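Side-chain contact in flagellar protein FliT (Bordetella bronchiseptica, PDB 3H3M), which probably acts as an export chaperone of the bacterial flagellum, binding flagellar proteins before their secretion and assembly: residues 75-78 against 79-83. Sequence-based numbering, arbitrary orientation.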
# COMPACT_ATOMS: atom_id res chain seq x y z
N GLY A 75 -3.75 -16.73 -9.85
CA GLY A 75 -2.85 -16.99 -8.74
C GLY A 75 -1.59 -16.14 -8.77
O GLY A 75 -1.04 -15.84 -7.72
N MSE A 76 -1.13 -15.77 -9.96
CA MSE A 76 0.04 -14.90 -10.13
C MSE A 76 -0.25 -13.46 -9.66
O MSE A 76 0.57 -12.83 -8.99
CB MSE A 76 0.43 -14.87 -11.60
CG MSE A 76 1.91 -14.60 -11.88
SE MSE A 76 2.43 -15.45 -13.65
CE MSE A 76 1.42 -17.16 -13.66
N LYS A 77 -1.42 -12.95 -10.05
CA LYS A 77 -1.81 -11.58 -9.71
C LYS A 77 -2.03 -11.55 -8.22
O LYS A 77 -1.48 -10.71 -7.54
CB LYS A 77 -3.06 -11.14 -10.51
CG LYS A 77 -3.83 -9.95 -9.97
CD LYS A 77 -5.02 -9.62 -10.91
CE LYS A 77 -6.25 -9.05 -10.17
NZ LYS A 77 -7.34 -10.07 -10.04
N PHE A 78 -2.79 -12.51 -7.71
CA PHE A 78 -3.01 -12.64 -6.29
C PHE A 78 -1.71 -12.57 -5.50
O PHE A 78 -1.66 -11.86 -4.51
CB PHE A 78 -3.71 -13.97 -6.03
CG PHE A 78 -4.15 -14.17 -4.61
CD1 PHE A 78 -5.50 -14.13 -4.29
CD2 PHE A 78 -3.21 -14.44 -3.61
CE1 PHE A 78 -5.91 -14.34 -2.98
CE2 PHE A 78 -3.61 -14.64 -2.31
CZ PHE A 78 -4.96 -14.59 -1.99
N ASP A 79 -0.69 -13.30 -5.95
CA ASP A 79 0.66 -13.27 -5.38
C ASP A 79 1.28 -11.88 -5.43
O ASP A 79 1.75 -11.35 -4.41
CB ASP A 79 1.62 -14.19 -6.16
CG ASP A 79 1.55 -15.65 -5.71
OD1 ASP A 79 0.55 -16.11 -5.11
OD2 ASP A 79 2.53 -16.35 -6.00
N LEU A 80 1.28 -11.30 -6.62
CA LEU A 80 1.75 -9.92 -6.81
C LEU A 80 1.10 -8.93 -5.85
O LEU A 80 1.80 -8.14 -5.21
CB LEU A 80 1.55 -9.50 -8.26
CG LEU A 80 2.52 -10.23 -9.18
CD1 LEU A 80 2.33 -9.79 -10.64
CD2 LEU A 80 3.97 -10.03 -8.71
N LEU A 81 -0.21 -9.03 -5.69
CA LEU A 81 -0.91 -8.20 -4.74
C LEU A 81 -0.45 -8.45 -3.30
O LEU A 81 -0.15 -7.53 -2.57
CB LEU A 81 -2.41 -8.43 -4.85
CG LEU A 81 -3.01 -7.90 -6.15
CD1 LEU A 81 -4.58 -7.92 -6.10
CD2 LEU A 81 -2.50 -6.49 -6.40
N VAL A 82 -0.40 -9.71 -2.89
CA VAL A 82 0.06 -10.00 -1.53
C VAL A 82 1.41 -9.34 -1.32
O VAL A 82 1.66 -8.75 -0.28
CB VAL A 82 0.18 -11.48 -1.28
CG1 VAL A 82 1.14 -11.71 -0.18
CG2 VAL A 82 -1.19 -12.06 -0.96
N ARG A 83 2.27 -9.44 -2.33
CA ARG A 83 3.61 -8.85 -2.28
C ARG A 83 3.58 -7.31 -2.21
O ARG A 83 4.38 -6.71 -1.45
CB ARG A 83 4.42 -9.29 -3.48
CG ARG A 83 5.81 -8.62 -3.60
CD ARG A 83 6.77 -8.87 -2.34
NE ARG A 83 6.86 -10.29 -1.92
CZ ARG A 83 7.79 -11.18 -2.32
NH1 ARG A 83 8.77 -10.84 -3.15
NH2 ARG A 83 7.75 -12.44 -1.87
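F78 meets V82 one helical turn further on, the ring's CE2 lying 3.8 Å from the CG2 methyl of V82. The ring stands out from the helix because its CG is anti to the backbone N (chi1 -173°), and its CD2 and CE2 atoms lie nearest that methyl, which comes in obliquely to the ring. CG2 also rests 3.6 Å from the carbonyl oxygen of F78, so one methyl spans ring and backbone of the same residue. A turn earlier the side-chain contact is of another kind. The carboxylate of D79 folds back over the preceding turn, with CG beside its own backbone N (chi1 -83°), and brings OD1 to 3.1 Å from G75 O; both are acceptors, so this is proximity without a bond. The aliphatic stem of K77 passes L81 more loosely, CG to CG at 4.4 Å.

Four consecutive i to i+4 backbone hydrogen bonds set this spacing, along the last helix of a three-helix chain. The amide of L81 reaches K77 O at 2.8 Å and almost straight, whereas that of D79 meets G75 O from above the carbonyl plane.

Further out, L80 packs on helix 20-39, F78 and V82 face L60 and R61 of the second subunit, and L81 touches Y24 of both chains. K77 packs on Y24 of its own chain, its amino group close to that of K77 of the second subunit, like charge to like. Between F78 and V82, apolar contact adds to the backbone hydrogen bond; G75 O already accepts the D79 N-H, and the mild repulsion from OD1 is probably eased by solvent exposure.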